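Local coordinates for protein allergen Bos d 2 (Bos taurus, PDB 4WFV) that probably carries pheromones or other small odorant molecules as a secreted lipocalin, and is a major allergen of cow dander, at residues Ala22-Asp27 against Arg109-Thr114; Met97-Val102 against Glu129-Leu134. One frame throughout, in Å; residues are numbered along the deposited sequence.

Interaction 1: Ala22-Asp27 against Arg109-Thr114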
ATOM      1  N   ALA A  22      -0.630   7.114   3.959  1.00  6.30           N
ATOM      2  CA  ALA A  22      -0.668   8.574   3.918  1.00  5.32           C
ATOM      3  C   ALA A  22      -1.279   8.967   2.597  1.00  6.33           C
ATOM      4  O   ALA A  22      -1.078   8.287   1.600  1.00  7.77           O
ATOM      5  CB  ALA A  22       0.756   9.164   4.054  1.00  7.17           C
ATOM      6  N   ALA A  23      -2.037  10.063   2.581  1.00  6.90           N
ATOM      7  CA  ALA A  23      -2.707  10.482   1.351  1.00  6.48           C
ATOM      8  C   ALA A  23      -2.940  11.970   1.365  1.00  7.73           C
ATOM      9  O   ALA A  23      -3.048  12.567   2.430  1.00  9.57           O
ATOM     10  CB  ALA A  23      -4.060   9.750   1.198  1.00  8.28           C
ATOM     11  N   ASP A  24      -3.040  12.566   0.178  1.00  8.40           N
ATOM     12  CA  ASP A  24      -3.375  13.982   0.132  1.00  9.66           C
ATOM     13  C   ASP A  24      -4.852  14.193   0.451  1.00 11.62           C
ATOM     14  O   ASP A  24      -5.210  15.191   1.075  1.00 15.33           O
ATOM     15  CB  ASP A  24      -2.904  14.665  -1.168  1.00  8.50           C
ATOM     16  CG  ASP A  24      -3.414  13.997  -2.443  1.00 10.20           C
ATOM     17  OD1 ASP A  24      -4.184  13.018  -2.397  1.00  9.69           O
ATOM     18  OD2 ASP A  24      -3.055  14.510  -3.524  1.00 15.22           O
ATOM     19  N   ASN A  25      -5.700  13.246   0.059  1.00  9.26           N
ATOM     20  CA  ASN A  25      -7.105  13.251   0.461  1.00 10.15           C
ATOM     21  C   ASN A  25      -7.305  12.301   1.628  1.00  9.46           C
ATOM     22  O   ASN A  25      -7.498  11.099   1.436  1.00  9.34           O
ATOM     23  CB  ASN A  25      -7.995  12.834  -0.712  1.00  9.33           C
ATOM     24  CG  ASN A  25      -7.970  13.840  -1.839  1.00 11.26           C
ATOM     25  OD1 ASN A  25      -7.936  15.046  -1.600  1.00 14.38           O
ATOM     26  ND2 ASN A  25      -7.980  13.355  -3.066  1.00 10.50           N
ATOM     27  N   LYS A  26      -7.224  12.835   2.842  1.00 10.48           N
ATOM     28  CA  LYS A  26      -7.204  11.988   4.032  1.00 13.14           C
ATOM     29  C   LYS A  26      -8.430  11.098   4.158  1.00  9.31           C
ATOM     30  O   LYS A  26      -8.336   9.989   4.677  1.00  9.09           O
ATOM     31  CB  LYS A  26      -7.012  12.822   5.302  1.00 18.23           C
ATOM     32  CG  LYS A  26      -6.915  11.987   6.571  1.00 25.13           C
ATOM     33  CD  LYS A  26      -6.524  12.819   7.789  1.00 30.55           C
ATOM     34  CE  LYS A  26      -7.642  13.753   8.216  1.00 25.03           C
ATOM     35  NZ  LYS A  26      -7.282  14.469   9.478  1.00 27.34           N
ATOM     36  N   ASP A  27      -9.579  11.575   3.687  1.00  9.04           N
ATOM     37  CA  ASP A  27     -10.824  10.827   3.849  1.00  9.89           C
ATOM     38  C   ASP A  27     -10.758   9.445   3.213  1.00  9.58           C
ATOM     39  O   ASP A  27     -11.466   8.545   3.637  1.00 10.48           O
ATOM     40  CB  ASP A  27     -12.024  11.612   3.305  1.00 11.20           C
ATOM     41  CG  ASP A  27     -11.900  11.905   1.834  1.00  9.91           C
ATOM     42  OD1 ASP A  27     -11.093  12.780   1.473  1.00 12.95           O
ATOM     43  OD2 ASP A  27     -12.600  11.257   1.034  1.00 12.16           O
ATOM     44  N   ARG A 109     -12.046  12.890  -7.924  1.00  9.81           N
ATOM     45  CA  ARG A 109     -10.760  13.329  -7.409  1.00  9.62           C
ATOM     46  C   ARG A 109      -9.664  12.343  -7.751  1.00  8.04           C
ATOM     47  O   ARG A 109      -9.906  11.135  -7.872  1.00  8.65           O
ATOM     48  CB  ARG A 109     -10.820  13.480  -5.889  1.00 12.39           C
ATOM     49  CG  ARG A 109     -11.630  14.680  -5.416  1.00 10.65           C
ATOM     50  CD  ARG A 109     -11.633  14.760  -3.892  1.00 14.78           C
ATOM     51  NE  ARG A 109     -12.319  13.617  -3.304  1.00 12.97           N
ATOM     52  CZ  ARG A 109     -12.191  13.229  -2.039  1.00 12.13           C
ATOM     53  NH1 ARG A 109     -11.403  13.901  -1.214  1.00 12.23           N
ATOM     54  NH2 ARG A 109     -12.862  12.167  -1.610  1.00 12.58           N
ATOM     55  N   ILE A 110      -8.462  12.875  -7.918  1.00  8.79           N
ATOM     56  CA  ILE A 110      -7.251  12.065  -7.926  1.00  8.67           C
ATOM     57  C   ILE A 110      -6.675  12.103  -6.524  1.00  9.83           C
ATOM     58  O   ILE A 110      -6.516  13.176  -5.952  1.00 10.54           O
ATOM     59  CB  ILE A 110      -6.207  12.621  -8.888  1.00  8.78           C
ATOM     60  CG1 ILE A 110      -6.768  12.575 -10.311  1.00 12.35           C
ATOM     61  CG2 ILE A 110      -4.936  11.776  -8.821  1.00 10.61           C
ATOM     62  CD1 ILE A 110      -5.977  13.384 -11.312  1.00 14.52           C
ATOM     63  N   THR A 111      -6.385  10.930  -5.969  1.00  7.98           N
ATOM     64  CA  THR A 111      -5.776  10.826  -4.653  1.00  8.12           C
ATOM     65  C   THR A 111      -4.382  10.252  -4.806  1.00  8.42           C
ATOM     66  O   THR A 111      -4.185   9.219  -5.458  1.00  9.84           O
ATOM     67  CB  THR A 111      -6.605   9.921  -3.743  1.00  8.13           C
ATOM     68  OG1 THR A 111      -7.893  10.512  -3.552  1.00  9.02           O
ATOM     69  CG2 THR A 111      -5.924   9.748  -2.370  1.00  9.01           C
ATOM     70  N   LYS A 112      -3.411  10.945  -4.231  1.00  8.00           N
ATOM     71  CA  LYS A 112      -2.039  10.466  -4.190  1.00  7.58           C
ATOM     72  C   LYS A 112      -1.779   9.915  -2.803  1.00  8.41           C
ATOM     73  O   LYS A 112      -2.007  10.597  -1.812  1.00  8.20           O
ATOM     74  CB  LYS A 112      -1.093  11.624  -4.486  1.00  9.60           C
ATOM     75  CG  LYS A 112      -1.272  12.204  -5.890  1.00 10.93           C
ATOM     76  CD  LYS A 112      -0.811  13.657  -5.965  1.00 14.63           C
ATOM     77  CE  LYS A 112       0.619  13.842  -5.497  1.00 21.83           C
ATOM     78  NZ  LYS A 112       1.600  13.262  -6.449  1.00 21.02           N
ATOM     79  N   MET A 113      -1.333   8.666  -2.724  1.00  6.32           N
ATOM     80  CA  MET A 113      -1.142   8.045  -1.417  1.00  7.27           C
ATOM     81  C   MET A 113       0.033   7.078  -1.404  1.00  8.17           C
ATOM     82  O   MET A 113       0.537   6.647  -2.440  1.00  7.95           O
ATOM     83  CB  MET A 113      -2.425   7.344  -0.952  1.00 12.86           C
ATOM     84  CG  MET A 113      -2.798   6.144  -1.766  1.00 11.78           C
ATOM     85  SD  MET A 113      -4.219   5.273  -1.067  1.00 13.54           S
ATOM     86  CE  MET A 113      -3.516   4.391   0.317  1.00 13.58           C
ATOM     87  N   THR A 114       0.486   6.774  -0.200  1.00  5.61           N
ATOM     88  CA  THR A 114       1.480   5.723  -0.039  1.00  6.60           C
ATOM     89  C   THR A 114       1.046   4.767   1.040  1.00  6.85           C
ATOM     90  O   THR A 114       0.193   5.096   1.875  1.00  6.87           O
ATOM     91  CB  THR A 114       2.855   6.277   0.377  1.00  6.84           C
ATOM     92  OG1 THR A 114       2.719   6.974   1.621  1.00  7.58           O
ATOM     93  CG2 THR A 114       3.444   7.202  -0.716  1.00  9.08           C
TER
HETATM   94  O   HOH W   1      -4.207  14.495  -5.803  1.00 18.78           O
HETATM   95  O   HOH W   2     -10.686  16.693  -1.278  1.00 23.06           O
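Asp-24 OD1 takes two backbone N-H groups: Lys-112 N from the opposite strand at 2.9 Å, lying above the carboxylate plane, and, weakly, Asn-25 N of its own turn. With chi1 at 55°, CG sits between the backbone N and carbonyl carbon. OD2 lies beside the lysine, 3.4 Å from Lys-112 CD, and Lys-112 O accepts Asp-24 N at 3.0 Å. OD1 thus takes the place that Asp-24's own carbonyl oxygen would have in a regular antiparallel pair, extending the ladder-like pattern past Ala-23, the last strand residue. Asp-24 OD2 is bridged to Ile-110 O by a water that donates to both.

Before this, Ala-22 and Thr-114 form a hydrogen-bonded pair, and Ala-23 faces Met-113 in a non-hydrogen-bonded pair with CB against CB at 3.6 Å. Beyond Asp-24, Asn-25 ND2 donates almost straight (175°) to Thr-111 OG1, within its amide plane. Farther out, Arg-109 meets Asp-27 tip to tip in a bidentate salt bridge: NH1 to OD1 at 2.9 Å, NH2 to OD2 at 2.8 Å, the flat groups nearly coplanar at 12°.

In the lipocalin barrel this joins the end of strand 17-23 to the start of strand 110-118. Strand 97-105 flanks the latter, and Tyr-131 and Asn-135 of helix 125-137 pack on Ala-22.

Interaction 2: Met97-Val102 against Glu129-Leu134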
ATOM      1  N   MET A  97      10.734  -4.166   4.763  1.00 11.39           N
ATOM      2  CA  MET A  97       9.917  -2.986   4.505  1.00  9.25           C
ATOM      3  C   MET A  97       9.553  -2.873   3.030  1.00  9.75           C
ATOM      4  O   MET A  97      10.365  -3.197   2.155  1.00 11.76           O
ATOM      5  CB  MET A  97      10.714  -1.765   4.952  1.00 13.88           C
ATOM      6  CG  MET A  97      10.106  -0.442   4.679  1.00 15.08           C
ATOM      7  SD  MET A  97      11.292   0.851   5.155  1.00 17.90           S
ATOM      8  CE  MET A  97      10.207   2.240   4.869  1.00 15.63           C
ATOM      9  N   LEU A  98       8.336  -2.418   2.747  1.00  7.52           N
ATOM     10  CA  LEU A  98       7.909  -2.226   1.371  1.00  6.96           C
ATOM     11  C   LEU A  98       7.062  -0.968   1.342  1.00  6.66           C
ATOM     12  O   LEU A  98       6.186  -0.793   2.193  1.00  9.18           O
ATOM     13  CB  LEU A  98       7.096  -3.434   0.878  1.00  9.09           C
ATOM     14  CG  LEU A  98       6.747  -3.501  -0.622  1.00 10.94           C
ATOM     15  CD1 LEU A  98       6.425  -4.939  -1.044  1.00 11.28           C
ATOM     16  CD2 LEU A  98       5.596  -2.569  -0.973  1.00 12.60           C
ATOM     17  N   VAL A  99       7.333  -0.077   0.391  1.00  7.53           N
ATOM     18  CA  VAL A  99       6.529   1.141   0.257  1.00  5.99           C
ATOM     19  C   VAL A  99       5.903   1.189  -1.129  1.00  6.66           C
ATOM     20  O   VAL A  99       6.599   1.033  -2.134  1.00  8.62           O
ATOM     21  CB  VAL A  99       7.356   2.424   0.494  1.00  7.27           C
ATOM     22  CG1 VAL A  99       6.456   3.652   0.409  1.00  7.19           C
ATOM     23  CG2 VAL A  99       8.031   2.391   1.864  1.00  6.82           C
ATOM     24  N   THR A 100       4.592   1.395  -1.174  1.00  6.23           N
ATOM     25  CA  THR A 100       3.871   1.583  -2.427  1.00  6.78           C
ATOM     26  C   THR A 100       3.508   3.043  -2.594  1.00  7.75           C
ATOM     27  O   THR A 100       3.344   3.772  -1.612  1.00  7.77           O
ATOM     28  CB  THR A 100       2.553   0.786  -2.478  1.00  8.54           C
ATOM     29  OG1 THR A 100       1.635   1.319  -1.511  1.00 10.05           O
ATOM     30  CG2 THR A 100       2.797  -0.687  -2.212  1.00 10.56           C
ATOM     31  N   TYR A 101       3.385   3.464  -3.851  1.00  8.32           N
ATOM     32  CA  TYR A 101       2.837   4.763  -4.190  1.00  8.86           C
ATOM     33  C   TYR A 101       1.649   4.511  -5.101  1.00  8.51           C
ATOM     34  O   TYR A 101       1.773   3.848  -6.128  1.00  9.35           O
ATOM     35  CB  TYR A 101       3.873   5.651  -4.887  1.00  9.63           C
ATOM     36  CG  TYR A 101       3.274   6.922  -5.443  1.00  9.81           C
ATOM     37  CD1 TYR A 101       2.789   7.917  -4.597  1.00 11.18           C
ATOM     38  CD2 TYR A 101       3.157   7.117  -6.814  1.00 10.41           C
ATOM     39  CE1 TYR A 101       2.222   9.078  -5.099  1.00  9.72           C
ATOM     40  CE2 TYR A 101       2.584   8.286  -7.329  1.00 12.06           C
ATOM     41  CZ  TYR A 101       2.122   9.255  -6.461  1.00 11.75           C
ATOM     42  OH  TYR A 101       1.552  10.408  -6.952  1.00 13.43           O
ATOM     43  N   VAL A 102       0.490   5.013  -4.700  1.00  8.06           N
ATOM     44  CA  VAL A 102      -0.750   4.764  -5.411  1.00  8.54           C
ATOM     45  C   VAL A 102      -1.356   6.078  -5.868  1.00  6.77           C
ATOM     46  O   VAL A 102      -1.407   7.047  -5.098  1.00  9.77           O
ATOM     47  CB  VAL A 102      -1.745   4.040  -4.487  1.00  8.04           C
ATOM     48  CG1 VAL A 102      -3.136   3.982  -5.109  1.00 10.70           C
ATOM     49  CG2 VAL A 102      -1.221   2.648  -4.131  1.00 10.67           C
ATOM     50  N   GLU A 129      11.821   7.419   8.699  1.00  7.14           N
ATOM     51  CA  GLU A 129      12.472   8.525   7.994  1.00  8.61           C
ATOM     52  C   GLU A 129      12.434   8.279   6.487  1.00  6.56           C
ATOM     53  O   GLU A 129      12.094   9.182   5.715  1.00  8.17           O
ATOM     54  CB  GLU A 129      13.915   8.695   8.489  1.00  8.74           C
ATOM     55  CG  GLU A 129      14.599   9.991   8.032  1.00 10.95           C
ATOM     56  CD  GLU A 129      15.242   9.920   6.660  1.00 12.88           C
ATOM     57  OE1 GLU A 129      15.453   8.826   6.106  1.00 13.23           O
ATOM     58  OE2 GLU A 129      15.567  11.006   6.125  1.00 25.99           O
ATOM     59  N   LYS A 130      12.773   7.066   6.060  1.00  7.57           N
ATOM     60  CA  LYS A 130      12.714   6.717   4.639  1.00  8.61           C
ATOM     61  C   LYS A 130      11.293   6.853   4.096  1.00  6.42           C
ATOM     62  O   LYS A 130      11.088   7.420   3.011  1.00  8.11           O
ATOM     63  CB  LYS A 130      13.225   5.293   4.418  1.00  9.69           C
ATOM     64  CG  LYS A 130      14.729   5.138   4.556  1.00 18.50           C
ATOM     65  CD  LYS A 130      15.136   3.669   4.510  1.00 20.73           C
ATOM     66  CE  LYS A 130      16.639   3.510   4.706  1.00 27.05           C
ATOM     67  NZ  LYS A 130      17.019   2.121   5.071  1.00 32.31           N
ATOM     68  N   TYR A 131      10.316   6.326   4.833  1.00  6.89           N
ATOM     69  CA  TYR A 131       8.923   6.426   4.411  1.00  6.74           C
ATOM     70  C   TYR A 131       8.487   7.887   4.222  1.00  7.47           C
ATOM     71  O   TYR A 131       7.885   8.237   3.213  1.00  6.62           O
ATOM     72  CB  TYR A 131       8.028   5.705   5.427  1.00  7.45           C
ATOM     73  CG  TYR A 131       6.563   5.767   5.099  1.00  5.30           C
ATOM     74  CD1 TYR A 131       6.071   5.234   3.915  1.00  7.03           C
ATOM     75  CD2 TYR A 131       5.673   6.363   5.975  1.00  6.08           C
ATOM     76  CE1 TYR A 131       4.720   5.298   3.614  1.00  7.11           C
ATOM     77  CE2 TYR A 131       4.330   6.434   5.681  1.00  6.92           C
ATOM     78  CZ  TYR A 131       3.860   5.911   4.500  1.00  6.05           C
ATOM     79  OH  TYR A 131       2.508   5.980   4.215  1.00  7.89           O
ATOM     80  N   GLN A 132       8.800   8.728   5.199  1.00  7.23           N
ATOM     81  CA  GLN A 132       8.411  10.134   5.133  1.00  7.26           C
ATOM     82  C   GLN A 132       9.121  10.894   4.015  1.00  8.95           C
ATOM     83  O   GLN A 132       8.514  11.744   3.376  1.00  8.82           O
ATOM     84  CB  GLN A 132       8.597  10.805   6.496  1.00  8.72           C
ATOM     85  CG  GLN A 132       7.631  10.237   7.538  1.00 11.23           C
ATOM     86  CD  GLN A 132       7.538  11.049   8.806  1.00 15.62           C
ATOM     87  OE1 GLN A 132       8.287  11.999   9.014  1.00 25.14           O
ATOM     88  NE2 GLN A 132       6.613  10.663   9.678  1.00 22.50           N
ATOM     89  N   GLN A 133      10.375  10.551   3.741  1.00  8.30           N
ATOM     90  CA  GLN A 133      11.080  11.157   2.622  1.00  9.25           C
ATOM     91  C   GLN A 133      10.452  10.747   1.287  1.00  9.43           C
ATOM     92  O   GLN A 133      10.276  11.576   0.383  1.00 10.11           O
ATOM     93  CB  GLN A 133      12.562  10.780   2.661  1.00 10.81           C
ATOM     94  CG  GLN A 133      13.375  11.420   1.546  1.00 19.47           C
ATOM     95  CD  GLN A 133      13.415  12.931   1.652  1.00 24.26           C
ATOM     96  OE1 GLN A 133      13.410  13.492   2.751  1.00 25.94           O
ATOM     97  NE2 GLN A 133      13.446  13.602   0.506  1.00 32.87           N
ATOM     98  N   LEU A 134      10.097   9.471   1.158  1.00  8.77           N
ATOM     99  CA  LEU A 134       9.441   9.001  -0.062  1.00  8.46           C
ATOM    100  C   LEU A 134       8.098   9.702  -0.268  1.00  9.16           C
ATOM    101  O   LEU A 134       7.729  10.054  -1.394  1.00 10.02           O
ATOM    102  CB  LEU A 134       9.245   7.486  -0.025  1.00  9.60           C
ATOM    103  CG  LEU A 134      10.522   6.649  -0.091  1.00  9.61           C
ATOM    104  CD1 LEU A 134      10.243   5.238   0.416  1.00 10.89           C
ATOM    105  CD2 LEU A 134      11.106   6.630  -1.493  1.00 13.41           C
TER
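Met-97 has CG anti to the backbone N (chi1 175°) and an extended chain beyond it, which carries the CE methyl across to the helix. Val-99, two residues on, has CG1 anti to its own N (chi1 -177°) and CG2 beside that N, and each methyl finds a different helix partner. On the helix, the CD1-CE1 edge of the Tyr-131 ring is what meets Val-99.

Three small apolar contacts follow. Met-97 CE rests 4.1 Å from Tyr-131 CB, at the root of that side chain, the two side chains crossing at about a right angle; the same methyl lies 4.3 Å from Lys-130 CB. Val-99 CG1 comes in at the edge of the Tyr-131 ring, near its plane, 3.9 Å from CD1 and 4.0 Å from CE1, so the valine borders the ring and does not lie over it. Val-99 CG2 meets Leu-134 CD1 at 3.9 Å, and lies 4.0 Å from Tyr-131 CD1. Val-99 therefore touches two residues about one helical turn apart, Tyr-131 and Leu-134, and Met-97 adds the next touch toward the start of the helix. The contact is wholly van der Waals and modest in area, 201 Å².

The polar end of Tyr-131 is used elsewhere, on Thr-114 of the adjoining strand. Lys-130 NZ turns to Glu-126 in a salt bridge.

Helix 125-137 lies against the barrel wall as the C-terminal helix does in lipocalins; the axis of segment 129-134 runs 10.0 Å from that of 97-102, 13° from parallel. Phe-123 packs beside Met-97, and on strand 85-93 Ile-91 touches Val-99 and His-92 touches Leu-134, while strand 110-118 flanks the other edge of strand 97-105.

Overall arrangement
Interactions 1 and 2 lie with centres about 14 Å apart on one antiparallel sheet, the lipocalin barrel wall, where strands 97-105, 110-118 and 17-23 run side by side in that order. Their segments alternate along the chain: 22-27, 97-102, 109-114, then 129-134. Interaction 1 joins an N-terminal strand to one late in the chain, helping to close the barrel, while interaction 2 lays the helix that follows strand 110-118 over strand 97-105. Met-113 O lies 2.8 Å from Val-102 N and Thr-114 OG1 2.8 Å from Tyr-131 OH, both probable hydrogen bonds, so the two contacts adjoin: one bond pairs the neighbouring strands, the other ties the helix to strand 110-118.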